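Local coordinates for secreted effector protein SopD (Salmonella typhimurium, PDB 5CPC), which is a secreted virulence effector that alters host cell physiology, contributes to replication in macrophages and, cooperatively with SopB, acts in membrane fission and macropinosome formation during invasion, at residues G35-V40 and E54-I59; A83-Q88 and A94-F99; L148-V153 and K174-N179; Q204-A209 and L292-L297. All coordinates share one frame; numbering follows the deposited sequence.

Contact 1 (G35-V40 and E54-I59); sequences GGWDKV and EVLHSI
L56 reaches from helix 49-60 to the start of helix 37-40 and divides its two methyl groups between an indole and a backbone carbonyl. The apolar part is the meeting of L56 CD2 with W37 CE3 at 3.8 Å, where the methyl comes obliquely to the six-membered half of the indole. Both side chains leave their helices with CG anti to the backbone N (chi1 -178° for L56, -172° for W37), which carries them across the gap. The wide ring of W37 suits this place because it also lies against K49, A52 and L53 of helix 49-60, so L56 adds to a row of contacts that buries the indole.

The second kind of contact joins side chain to main chain. L56 CD1 stands 4.1 Å from G35 O, a van der Waals approach without polar character. The CA atoms of G35 and L56 are 6.9 Å apart, and glycine suits the close side of this pair: G35 takes a positive phi of 57° and brings nothing beyond CA into the space of the leucine.

Polar bonds stay within each segment or lead outward. G36, the N-cap residue, has its carbonyl O gripped twice, by V40 N at 3.0 Å and by K39 N, which fixes the first turn behind W37. On the other helix, S58 OG donates to V55 O at 3.1 Å, while E54 forms a salt bridge with R86 of helix 76-90.

Adhesion between the two segments therefore rests on shape and dispersion, with hydrogen bonds shaping each partner separately.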
loop_
_atom_site.group_PDB
_atom_site.type_symbol
_atom_site.label_atom_id
_atom_site.label_comp_id
_atom_site.label_asym_id
_atom_site.label_seq_id
_atom_site.Cartn_x
_atom_site.Cartn_y
_atom_site.Cartn_z
ATOM N N GLY A 35 -12.057 -19.690 14.024
ATOM C CA GLY A 35 -13.274 -20.524 14.276
ATOM C C GLY A 35 -13.030 -22.043 14.489
ATOM O O GLY A 35 -13.910 -22.849 14.166
ATOM N N GLY A 36 -11.852 -22.432 15.000
ATOM C CA GLY A 36 -11.421 -23.861 15.098
ATOM C C GLY A 36 -11.383 -24.579 13.724
ATOM O O GLY A 36 -11.582 -25.791 13.640
ATOM N N TRP A 37 -11.145 -23.833 12.634
ATOM C CA TRP A 37 -11.184 -24.397 11.242
ATOM C C TRP A 37 -10.276 -25.646 11.033
ATOM O O TRP A 37 -10.666 -26.589 10.301
ATOM C CB TRP A 37 -10.885 -23.316 10.180
ATOM C CG TRP A 37 -11.087 -23.782 8.771
ATOM C CD1 TRP A 37 -10.127 -23.865 7.775
ATOM C CD2 TRP A 37 -12.307 -24.257 8.190
ATOM N NE1 TRP A 37 -10.692 -24.345 6.632
ATOM C CE2 TRP A 37 -12.023 -24.572 6.834
ATOM C CE3 TRP A 37 -13.633 -24.416 8.677
ATOM C CZ2 TRP A 37 -12.992 -25.067 5.953
ATOM C CZ3 TRP A 37 -14.595 -24.900 7.800
ATOM C CH2 TRP A 37 -14.268 -25.247 6.451
ATOM N N ASP A 38 -9.127 -25.683 11.714
ATOM C CA ASP A 38 -8.261 -26.864 11.726
ATOM C C ASP A 38 -8.963 -28.202 11.856
ATOM O O ASP A 38 -8.533 -29.167 11.251
ATOM C CB ASP A 38 -7.246 -26.777 12.888
ATOM C CG ASP A 38 -6.933 -25.319 13.267
ATOM O OD1 ASP A 38 -7.960 -24.542 13.622
ATOM O OD2 ASP A 38 -5.691 -24.993 13.182
ATOM N N LYS A 39 -9.994 -28.298 12.691
ATOM C CA LYS A 39 -10.674 -29.544 12.833
ATOM C C LYS A 39 -12.079 -29.424 12.294
ATOM O O LYS A 39 -12.643 -30.407 11.874
ATOM C CB LYS A 39 -10.747 -29.964 14.302
ATOM C CG LYS A 39 -9.426 -30.289 14.986
ATOM C CD LYS A 39 -9.770 -30.623 16.474
ATOM C CE LYS A 39 -10.265 -32.120 16.732
ATOM N NZ LYS A 39 -11.313 -32.373 17.775
ATOM N N VAL A 40 -12.658 -28.228 12.348
ATOM C CA VAL A 40 -14.008 -28.006 11.844
ATOM C C VAL A 40 -14.147 -28.317 10.359
ATOM O O VAL A 40 -15.182 -28.773 9.925
ATOM C CB VAL A 40 -14.505 -26.550 12.176
ATOM C CG1 VAL A 40 -15.781 -26.216 11.455
ATOM C CG2 VAL A 40 -14.743 -26.448 13.712
ATOM N N GLU A 54 -16.679 -18.979 4.147
ATOM C CA GLU A 54 -17.375 -17.728 4.017
ATOM C C GLU A 54 -18.476 -17.669 5.090
ATOM O O GLU A 54 -18.705 -16.634 5.752
ATOM C CB GLU A 54 -17.976 -17.663 2.597
ATOM C CG GLU A 54 -18.537 -16.318 2.235
ATOM C CD GLU A 54 -17.381 -15.306 1.988
ATOM O OE1 GLU A 54 -17.499 -14.105 2.381
ATOM O OE2 GLU A 54 -16.361 -15.749 1.407
ATOM N N VAL A 55 -19.176 -18.790 5.292
ATOM C CA VAL A 55 -20.187 -18.815 6.302
ATOM C C VAL A 55 -19.552 -18.684 7.696
ATOM O O VAL A 55 -20.040 -17.931 8.533
ATOM C CB VAL A 55 -21.084 -20.108 6.239
ATOM C CG1 VAL A 55 -22.114 -20.021 7.333
ATOM C CG2 VAL A 55 -21.836 -20.203 4.868
ATOM N N LEU A 56 -18.524 -19.481 7.961
ATOM C CA LEU A 56 -17.822 -19.402 9.261
ATOM C C LEU A 56 -17.336 -17.975 9.544
ATOM O O LEU A 56 -17.538 -17.440 10.645
ATOM C CB LEU A 56 -16.658 -20.358 9.289
ATOM C CG LEU A 56 -15.853 -20.432 10.573
ATOM C CD1 LEU A 56 -16.671 -21.120 11.729
ATOM C CD2 LEU A 56 -14.513 -21.139 10.292
ATOM N N HIS A 57 -16.744 -17.357 8.518
ATOM C CA HIS A 57 -16.378 -15.939 8.583
ATOM C C HIS A 57 -17.548 -15.069 8.993
ATOM O O HIS A 57 -17.422 -14.273 9.911
ATOM C CB HIS A 57 -15.816 -15.417 7.259
ATOM C CG HIS A 57 -15.709 -13.932 7.240
ATOM N ND1 HIS A 57 -16.538 -13.131 6.478
ATOM C CD2 HIS A 57 -14.895 -13.094 7.937
ATOM C CE1 HIS A 57 -16.238 -11.863 6.704
ATOM N NE2 HIS A 57 -15.253 -11.816 7.590
ATOM N N SER A 58 -18.713 -15.212 8.363
ATOM C CA SER A 58 -19.842 -14.403 8.838
ATOM C C SER A 58 -20.403 -14.765 10.254
ATOM O O SER A 58 -21.011 -13.918 10.927
ATOM C CB SER A 58 -20.912 -14.232 7.750
ATOM O OG SER A 58 -21.675 -15.395 7.642
ATOM N N ILE A 59 -20.170 -15.976 10.751
ATOM C CA ILE A 59 -20.565 -16.243 12.117
ATOM C C ILE A 59 -19.655 -15.514 13.120
ATOM O O ILE A 59 -20.153 -14.943 14.126
ATOM C CB ILE A 59 -20.589 -17.770 12.450
ATOM C CG1 ILE A 59 -21.795 -18.429 11.765
ATOM C CG2 ILE A 59 -20.589 -17.993 13.939
ATOM C CD1 ILE A 59 -21.558 -19.926 11.482
#

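Contact 2 (A83-Q88 and A94-F99)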
loop_
_atom_site.group_PDB
_atom_site.type_symbol
_atom_site.label_atom_id
_atom_site.label_comp_id
_atom_site.label_asym_id
_atom_site.label_seq_id
_atom_site.Cartn_x
_atom_site.Cartn_y
_atom_site.Cartn_z
ATOM N N ALA A 83 -13.585 -8.818 -0.651
ATOM C CA ALA A 83 -14.908 -9.600 -0.785
ATOM C C ALA A 83 -15.420 -9.600 -2.248
ATOM O O ALA A 83 -15.861 -10.646 -2.823
ATOM C CB ALA A 83 -15.961 -9.023 0.116
ATOM N N PHE A 84 -15.289 -8.434 -2.878
ATOM C CA PHE A 84 -15.651 -8.324 -4.307
ATOM C C PHE A 84 -14.817 -9.278 -5.166
ATOM O O PHE A 84 -15.323 -9.873 -6.130
ATOM C CB PHE A 84 -15.573 -6.864 -4.773
ATOM C CG PHE A 84 -16.179 -6.618 -6.154
ATOM C CD1 PHE A 84 -17.524 -6.794 -6.382
ATOM C CD2 PHE A 84 -15.359 -6.229 -7.226
ATOM C CE1 PHE A 84 -18.085 -6.586 -7.646
ATOM C CE2 PHE A 84 -15.913 -6.002 -8.520
ATOM C CZ PHE A 84 -17.275 -6.187 -8.728
ATOM N N LYS A 85 -13.545 -9.426 -4.814
ATOM C CA LYS A 85 -12.657 -10.364 -5.468
ATOM C C LYS A 85 -13.227 -11.781 -5.225
ATOM O O LYS A 85 -13.355 -12.617 -6.182
ATOM C CB LYS A 85 -11.213 -10.203 -4.905
ATOM C CG LYS A 85 -10.037 -10.508 -5.854
ATOM C CD LYS A 85 -9.955 -11.954 -6.386
ATOM C CE LYS A 85 -10.310 -12.049 -7.915
ATOM N NZ LYS A 85 -11.041 -13.319 -8.414
ATOM N N ARG A 86 -13.688 -12.037 -3.995
ATOM C CA ARG A 86 -14.217 -13.383 -3.736
ATOM C C ARG A 86 -15.441 -13.608 -4.579
ATOM O O ARG A 86 -15.666 -14.721 -5.077
ATOM C CB ARG A 86 -14.498 -13.703 -2.241
ATOM C CG ARG A 86 -13.253 -13.650 -1.316
ATOM C CD ARG A 86 -13.551 -14.289 0.107
ATOM N NE ARG A 86 -14.663 -13.684 0.861
ATOM C CZ ARG A 86 -14.615 -12.539 1.532
ATOM N NH1 ARG A 86 -13.506 -11.817 1.551
ATOM N NH2 ARG A 86 -15.677 -12.103 2.194
ATOM N N LEU A 87 -16.265 -12.582 -4.704
ATOM C CA LEU A 87 -17.469 -12.696 -5.591
ATOM C C LEU A 87 -17.048 -13.037 -6.997
ATOM O O LEU A 87 -17.488 -14.022 -7.567
ATOM C CB LEU A 87 -18.283 -11.394 -5.615
ATOM C CG LEU A 87 -19.730 -11.410 -6.134
ATOM C CD1 LEU A 87 -20.581 -12.630 -5.579
ATOM C CD2 LEU A 87 -20.449 -10.074 -5.786
ATOM N N GLN A 88 -16.166 -12.216 -7.551
ATOM C CA GLN A 88 -15.753 -12.344 -8.945
ATOM C C GLN A 88 -15.274 -13.765 -9.167
ATOM O O GLN A 88 -15.612 -14.399 -10.177
ATOM C CB GLN A 88 -14.659 -11.345 -9.257
ATOM C CG GLN A 88 -14.249 -11.372 -10.733
ATOM C CD GLN A 88 -12.933 -10.716 -10.992
ATOM O OE1 GLN A 88 -11.980 -10.833 -10.202
ATOM N NE2 GLN A 88 -12.854 -10.017 -12.112
ATOM N N ALA A 94 -15.880 -16.574 -18.129
ATOM C CA ALA A 94 -16.133 -15.590 -19.203
ATOM C C ALA A 94 -16.944 -14.345 -18.766
ATOM O O ALA A 94 -16.877 -13.293 -19.407
ATOM C CB ALA A 94 -16.749 -16.264 -20.413
ATOM N N HIS A 95 -17.692 -14.458 -17.671
ATOM C CA HIS A 95 -18.305 -13.276 -17.031
ATOM C C HIS A 95 -17.345 -12.425 -16.162
ATOM O O HIS A 95 -17.763 -11.384 -15.649
ATOM C CB HIS A 95 -19.541 -13.663 -16.195
ATOM C CG HIS A 95 -20.604 -14.407 -16.962
ATOM N ND1 HIS A 95 -21.783 -13.818 -17.378
ATOM C CD2 HIS A 95 -20.674 -15.699 -17.370
ATOM C CE1 HIS A 95 -22.532 -14.713 -18.003
ATOM N NE2 HIS A 95 -21.880 -15.861 -18.015
ATOM N N GLN A 96 -16.079 -12.830 -15.998
ATOM C CA GLN A 96 -15.273 -12.248 -14.922
ATOM C C GLN A 96 -14.803 -10.829 -15.194
ATOM O O GLN A 96 -14.651 -10.025 -14.258
ATOM C CB GLN A 96 -14.130 -13.177 -14.479
ATOM C CG GLN A 96 -14.674 -14.427 -13.735
ATOM C CD GLN A 96 -13.683 -15.059 -12.782
ATOM O OE1 GLN A 96 -12.674 -14.436 -12.383
ATOM N NE2 GLN A 96 -13.987 -16.300 -12.365
ATOM N N ASP A 97 -14.622 -10.540 -16.484
ATOM C CA ASP A 97 -14.332 -9.201 -17.002
ATOM C C ASP A 97 -15.415 -8.202 -16.571
ATOM O O ASP A 97 -15.129 -7.039 -16.330
ATOM C CB ASP A 97 -14.212 -9.239 -18.582
ATOM N N LEU A 98 -16.650 -8.683 -16.459
ATOM C CA LEU A 98 -17.810 -7.861 -16.120
ATOM C C LEU A 98 -17.771 -7.268 -14.694
ATOM O O LEU A 98 -18.436 -6.249 -14.433
ATOM C CB LEU A 98 -19.104 -8.664 -16.350
ATOM C CG LEU A 98 -19.537 -9.100 -17.767
ATOM C CD1 LEU A 98 -18.466 -9.904 -18.533
ATOM C CD2 LEU A 98 -20.853 -9.863 -17.764
ATOM N N PHE A 99 -17.000 -7.905 -13.795
ATOM C CA PHE A 99 -16.802 -7.423 -12.434
ATOM C C PHE A 99 -15.643 -6.500 -12.394
ATOM O O PHE A 99 -14.494 -6.918 -12.580
ATOM C CB PHE A 99 -16.487 -8.564 -11.435
ATOM C CG PHE A 99 -17.608 -9.541 -11.245
ATOM C CD1 PHE A 99 -17.924 -10.461 -12.241
ATOM C CD2 PHE A 99 -18.350 -9.553 -10.057
ATOM C CE1 PHE A 99 -18.953 -11.340 -12.068
ATOM C CE2 PHE A 99 -19.387 -10.458 -9.884
ATOM C CZ PHE A 99 -19.676 -11.365 -10.862
#
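F99 presses its ring against the helix that carries F84, L87 and Q88, and here the contact is tightest. The CA of Q88 lies over one face of the F99 ring, 4.0 Å from the centroid, a CH-pi contact. F84 CZ comes to the edge of that ring and touches F99 CB at 3.7 Å; the planes of the two rings are 50° apart. Flat aromatic groups suit this seam because a helix backbone can lie directly on one of them.

Beside the rings, Q88 extends (CG anti to the backbone N, chi1 -176°) so that its NE2 donates to Q96 O at 2.8 Å and 159°. The donor sits above the carbonyl plane, while F99 N reaches the same oxygen from the opposite face.

Toward the surface the fit relaxes. L87, largely exposed, offers its CG to F99 CE2 at 3.9 Å, and K85 NZ stays 4.4 Å from Q96 OE1, too far to bond. The Q96 amide instead gives its NE2 to A91 O in the connecting loop.

Helix 76-90 is thus tied to the entry of strand 99-103, with F84 and F99 reaching V114 of strand 109-114 and K85 and R86 turned to helix 141-160.

Contact 3 (L148-V153 and K174-N179)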
loop_
_atom_site.group_PDB
_atom_site.type_symbol
_atom_site.label_atom_id
_atom_site.label_comp_id
_atom_site.label_asym_id
_atom_site.label_seq_id
_atom_site.Cartn_x
_atom_site.Cartn_y
_atom_site.Cartn_z
ATOM N N LEU A 148 -5.649 -0.341 -4.626
ATOM C CA LEU A 148 -6.753 -1.273 -4.493
ATOM C C LEU A 148 -6.181 -2.683 -4.251
ATOM O O LEU A 148 -6.799 -3.499 -3.575
ATOM C CB LEU A 148 -7.552 -1.244 -5.798
ATOM C CG LEU A 148 -9.035 -0.882 -5.793
ATOM C CD1 LEU A 148 -9.673 -0.118 -4.523
ATOM C CD2 LEU A 148 -9.418 -0.198 -7.136
ATOM N N GLN A 149 -5.024 -2.959 -4.845
ATOM C CA GLN A 149 -4.357 -4.271 -4.741
ATOM C C GLN A 149 -3.903 -4.466 -3.305
ATOM O O GLN A 149 -4.014 -5.583 -2.770
ATOM C CB GLN A 149 -3.148 -4.433 -5.658
ATOM C CG GLN A 149 -3.444 -4.591 -7.158
ATOM C CD GLN A 149 -2.139 -4.737 -7.935
ATOM O OE1 GLN A 149 -1.494 -5.793 -7.899
ATOM N NE2 GLN A 149 -1.710 -3.666 -8.566
ATOM N N ILE A 150 -3.472 -3.371 -2.686
ATOM C CA ILE A 150 -3.007 -3.425 -1.314
ATOM C C ILE A 150 -4.232 -3.615 -0.429
ATOM O O ILE A 150 -4.153 -4.320 0.570
ATOM C CB ILE A 150 -2.239 -2.130 -0.930
ATOM C CG1 ILE A 150 -0.911 -2.051 -1.728
ATOM C CG2 ILE A 150 -1.996 -1.992 0.608
ATOM C CD1 ILE A 150 -0.431 -0.594 -1.953
ATOM N N CYS A 151 -5.324 -2.942 -0.780
ATOM C CA CYS A 151 -6.603 -3.129 -0.115
ATOM C C CYS A 151 -6.991 -4.602 -0.125
ATOM O O CYS A 151 -7.361 -5.086 0.909
ATOM C CB CYS A 151 -7.723 -2.229 -0.712
ATOM S SG CYS A 151 -7.563 -0.488 -0.167
ATOM N N GLU A 152 -6.896 -5.303 -1.259
ATOM C CA GLU A 152 -7.263 -6.715 -1.330
ATOM C C GLU A 152 -6.452 -7.520 -0.315
ATOM O O GLU A 152 -7.018 -8.368 0.408
ATOM C CB GLU A 152 -6.998 -7.348 -2.682
ATOM C CG GLU A 152 -7.325 -6.414 -3.833
ATOM C CD GLU A 152 -7.497 -7.099 -5.181
ATOM O OE1 GLU A 152 -8.167 -6.463 -6.056
ATOM O OE2 GLU A 152 -7.008 -8.252 -5.330
ATOM N N VAL A 153 -5.138 -7.269 -0.278
ATOM C CA VAL A 153 -4.252 -8.106 0.476
ATOM C C VAL A 153 -4.545 -7.896 1.940
ATOM O O VAL A 153 -4.703 -8.874 2.695
ATOM C CB VAL A 153 -2.757 -7.880 0.067
ATOM C CG1 VAL A 153 -1.785 -8.456 1.122
ATOM C CG2 VAL A 153 -2.518 -8.553 -1.232
ATOM N N LYS A 174 3.493 -6.596 8.594
ATOM C CA LYS A 174 4.585 -7.451 8.124
ATOM C C LYS A 174 4.083 -8.363 7.046
ATOM O O LYS A 174 4.757 -8.593 6.039
ATOM C CB LYS A 174 5.097 -8.364 9.237
ATOM C CG LYS A 174 6.222 -7.855 10.095
ATOM C CD LYS A 174 6.774 -9.004 11.068
ATOM C CE LYS A 174 7.180 -10.309 10.296
ATOM N NZ LYS A 174 8.493 -10.893 10.735
ATOM N N GLU A 175 2.884 -8.910 7.276
ATOM C CA GLU A 175 2.329 -9.875 6.349
ATOM C C GLU A 175 1.903 -9.188 5.112
ATOM O O GLU A 175 1.942 -9.761 4.008
ATOM C CB GLU A 175 1.122 -10.637 6.964
ATOM C CG GLU A 175 1.569 -11.724 7.957
ATOM C CD GLU A 175 2.512 -12.722 7.320
ATOM O OE1 GLU A 175 2.114 -13.463 6.408
ATOM O OE2 GLU A 175 3.663 -12.773 7.740
ATOM N N VAL A 176 1.428 -7.979 5.275
ATOM C CA VAL A 176 1.032 -7.213 4.077
ATOM C C VAL A 176 2.321 -6.759 3.351
ATOM O O VAL A 176 2.520 -7.074 2.173
ATOM C CB VAL A 176 0.187 -6.006 4.468
ATOM C CG1 VAL A 176 -0.128 -5.125 3.212
ATOM C CG2 VAL A 176 -1.084 -6.452 5.235
ATOM N N THR A 177 3.182 -6.020 4.078
ATOM C CA THR A 177 4.413 -5.413 3.459
ATOM C C THR A 177 5.383 -6.498 2.945
ATOM O O THR A 177 5.993 -6.354 1.870
ATOM C CB THR A 177 5.105 -4.283 4.340
ATOM O OG1 THR A 177 5.571 -4.805 5.595
ATOM C CG2 THR A 177 4.170 -3.123 4.604
ATOM N N GLY A 178 5.413 -7.640 3.642
ATOM C CA GLY A 178 6.226 -8.802 3.227
ATOM C C GLY A 178 5.688 -9.600 2.049
ATOM O O GLY A 178 6.396 -10.422 1.475
ATOM N N ASN A 179 4.423 -9.365 1.704
ATOM C CA ASN A 179 3.721 -10.115 0.666
ATOM C C ASN A 179 4.297 -10.018 -0.760
ATOM O O ASN A 179 4.326 -8.959 -1.376
ATOM C CB ASN A 179 2.242 -9.693 0.659
ATOM C CG ASN A 179 1.420 -10.514 -0.273
ATOM O OD1 ASN A 179 0.819 -11.529 0.136
ATOM N ND2 ASN A 179 1.360 -10.114 -1.513
#
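Helix-on-helix packing joins two elements here: the long helix 141-160 and the C-terminal part of helix 169-177, with the link that leads into helix 180-190. V153 points toward the other helix and has the most surface in the contact. Its CG1 lies 4.3 Å from V176 CG1 and equally near V176 CA, so the methyl rests on the backbone as well as on the valine side chain. The same CG1 meets the flat end of N179 at its CG, 4.1 Å away, the two side chains arriving from opposite directions. N179 can do this because its CG stands anti to the backbone N (chi1 -174°), swung toward V153. One turn earlier on the long helix, I150 CG2 approaches V176 CG1 at 4.5 Å, a looser touch.

Beta-branched residues suit the seam: valine and isoleucine are bulky near the backbone, and a short side chain lets the main chains come close, V153 CA and V176 CA being 6.5 Å apart. G178 N still bonds to K174 O at 2.7 Å in the helical manner, and N179 N turns back to V176 O at 3.0 Å. N179 then occupies the N-cap position of helix 180-190. T177, whose side chain leaves on the far side, bonds through OG1 to R173 O and to T317 O.

I150 continues into I250, L253 and L254 of helix 248-256, and both I150 and V153 touch I182. Three apart and so on one side of their helix, I150 and V153 give the i, i+3 spacing usual in helix-helix packing.

Contact 4 (Q204-A209 and L292-L297); sequences QDSLTA and LEKLYL
L207 and L295 meet through their branched ends, L207 CD2 lying 3.8 Å from L295 CD2 with the two side chains crossing at about a right angle. In both, CG is anti to the carbonyl carbon (chi1 -64° and -67°), which directs the ends toward each other although neither CB points straight across. Beside this pair, the aliphatic stem of K294 packs on the loop: its CD is 4.2 Å from L207 CD2 and 4.0 Å from S206 OG. A lysine suits this border, since its methylenes can cover the leucine while the charge goes elsewhere; the chain bends at chi3 and chi4, and NZ forms a salt bridge with E211.

The next shell fixes the loop. D205 OD1 accepts from L207 N at 2.8 Å and 164°, an Asx turn that holds the backbone carrying L207, and D205 OD2 pairs with K212. T208, at the N-cap of helix 209-215, uses its hydroxyl to cap a backbone N in the first turn of that helix. Farther out, L215 touches both leucines.

Apolar surface thus joins loop to helix directly, whereas charge and capping bonds arranged around it set the loop's shape and would be expected to limit its movement against helix 285-298.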
loop_
_atom_site.group_PDB
_atom_site.type_symbol
_atom_site.label_atom_id
_atom_site.label_comp_id
_atom_site.label_asym_id
_atom_site.label_seq_id
_atom_site.Cartn_x
_atom_site.Cartn_y
_atom_site.Cartn_z
ATOM N N GLN A 204 27.871 7.203 -0.762
ATOM C CA GLN A 204 29.084 8.044 -0.889
ATOM C C GLN A 204 28.604 9.455 -1.025
ATOM O O GLN A 204 27.937 9.815 -2.005
ATOM C CB GLN A 204 29.917 7.689 -2.105
ATOM C CG GLN A 204 30.543 6.302 -1.947
ATOM C CD GLN A 204 31.688 6.065 -2.865
ATOM O OE1 GLN A 204 32.037 6.918 -3.677
ATOM N NE2 GLN A 204 32.307 4.892 -2.740
ATOM N N ASP A 205 28.945 10.269 -0.045
ATOM C CA ASP A 205 28.321 11.551 0.061
ATOM C C ASP A 205 28.982 12.606 -0.837
ATOM O O ASP A 205 29.982 13.133 -0.494
ATOM C CB ASP A 205 28.323 11.962 1.531
ATOM C CG ASP A 205 27.627 13.317 1.767
ATOM O OD1 ASP A 205 27.089 13.992 0.813
ATOM O OD2 ASP A 205 27.640 13.678 2.952
ATOM N N SER A 206 28.363 12.949 -1.961
ATOM C CA SER A 206 28.835 14.013 -2.767
ATOM C C SER A 206 27.934 15.273 -2.680
ATOM O O SER A 206 27.975 16.071 -3.591
ATOM C CB SER A 206 28.835 13.537 -4.220
ATOM O OG SER A 206 27.504 13.336 -4.611
ATOM N N LEU A 207 27.091 15.403 -1.639
ATOM C CA LEU A 207 26.060 16.454 -1.599
ATOM C C LEU A 207 26.621 17.631 -0.812
ATOM O O LEU A 207 27.309 17.438 0.167
ATOM C CB LEU A 207 24.800 15.977 -0.858
ATOM C CG LEU A 207 24.056 14.802 -1.532
ATOM C CD1 LEU A 207 22.720 14.541 -0.832
ATOM C CD2 LEU A 207 23.821 15.186 -3.096
ATOM N N THR A 208 26.325 18.827 -1.261
ATOM C CA THR A 208 26.757 20.022 -0.563
ATOM C C THR A 208 25.725 20.253 0.546
ATOM O O THR A 208 24.653 19.635 0.530
ATOM C CB THR A 208 26.737 21.219 -1.489
ATOM O OG1 THR A 208 25.385 21.441 -1.822
ATOM C CG2 THR A 208 27.581 21.014 -2.830
ATOM N N ALA A 209 26.036 21.144 1.484
ATOM C CA ALA A 209 25.097 21.425 2.572
ATOM C C ALA A 209 23.750 21.962 1.973
ATOM O O ALA A 209 22.685 21.569 2.460
ATOM C CB ALA A 209 25.705 22.449 3.582
ATOM N N LEU A 292 18.593 14.166 -7.061
ATOM C CA LEU A 292 18.300 12.738 -7.182
ATOM C C LEU A 292 19.070 12.142 -8.322
ATOM O O LEU A 292 19.683 11.074 -8.188
ATOM C CB LEU A 292 16.748 12.538 -7.392
ATOM C CG LEU A 292 15.920 12.968 -6.171
ATOM C CD1 LEU A 292 14.435 12.781 -6.408
ATOM C CD2 LEU A 292 16.331 12.270 -4.849
ATOM N N GLU A 293 19.066 12.835 -9.453
ATOM C CA GLU A 293 19.763 12.263 -10.633
ATOM C C GLU A 293 21.225 12.056 -10.319
ATOM O O GLU A 293 21.820 11.015 -10.713
ATOM C CB GLU A 293 19.641 13.152 -11.886
ATOM C CG GLU A 293 20.358 12.517 -13.086
ATOM C CD GLU A 293 20.603 13.470 -14.216
ATOM O OE1 GLU A 293 20.488 13.024 -15.360
ATOM O OE2 GLU A 293 20.946 14.658 -14.005
ATOM N N LYS A 294 21.802 13.021 -9.566
ATOM C CA LYS A 294 23.230 12.965 -9.216
ATOM C C LYS A 294 23.446 11.777 -8.320
ATOM O O LYS A 294 24.374 11.014 -8.529
ATOM C CB LYS A 294 23.686 14.281 -8.543
ATOM C CG LYS A 294 25.047 14.260 -7.753
ATOM C CD LYS A 294 25.395 15.687 -7.005
ATOM C CE LYS A 294 25.466 16.908 -7.945
ATOM N NZ LYS A 294 24.185 17.790 -8.028
ATOM N N LEU A 295 22.598 11.609 -7.316
ATOM C CA LEU A 295 22.695 10.478 -6.395
ATOM C C LEU A 295 22.494 9.120 -7.122
ATOM O O LEU A 295 23.222 8.133 -6.902
ATOM C CB LEU A 295 21.645 10.653 -5.309
ATOM C CG LEU A 295 21.851 11.825 -4.344
ATOM C CD1 LEU A 295 20.664 11.968 -3.371
ATOM C CD2 LEU A 295 23.142 11.511 -3.597
ATOM N N TYR A 296 21.530 9.081 -8.038
ATOM C CA TYR A 296 21.184 7.819 -8.719
ATOM C C TYR A 296 22.368 7.407 -9.564
ATOM O O TYR A 296 22.776 6.252 -9.510
ATOM C CB TYR A 296 19.956 8.081 -9.559
ATOM C CG TYR A 296 19.509 7.025 -10.571
ATOM C CD1 TYR A 296 18.632 6.039 -10.194
ATOM C CD2 TYR A 296 19.852 7.129 -11.924
ATOM C CE1 TYR A 296 18.142 5.091 -11.125
ATOM C CE2 TYR A 296 19.349 6.183 -12.881
ATOM C CZ TYR A 296 18.512 5.166 -12.446
ATOM O OH TYR A 296 18.019 4.241 -13.317
ATOM N N LEU A 297 22.988 8.381 -10.277
ATOM C CA LEU A 297 24.106 8.113 -11.190
ATOM C C LEU A 297 25.355 7.701 -10.428
ATOM O O LEU A 297 26.211 7.006 -10.981
ATOM C CB LEU A 297 24.430 9.337 -12.060
ATOM C CG LEU A 297 23.421 9.577 -13.198
ATOM C CD1 LEU A 297 23.887 10.722 -14.103
ATOM C CD2 LEU A 297 23.113 8.310 -14.040
#

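In the fold
Contact 3 lies nearest the centre of the chain and is mainly a helix-helix interface of beta-branched side chains, with an N-cap asparagine at its end. Contacts 1 and 4 each lie about 28 Å from that centre, on opposite sides of it; contact 4 has a buried leucine pair, whereas contact 1 sets a partly exposed leucine against a buried tryptophan. Contact 4 alone spans a long separation in sequence. Contact 2 is the surface member, and it alone has a hydrogen bond between its two segments. The first three form a connected group: a salt bridge joins contacts 1 and 2, and K85 of contact 2 packs on E152 of contact 3. Contact 4 stands apart.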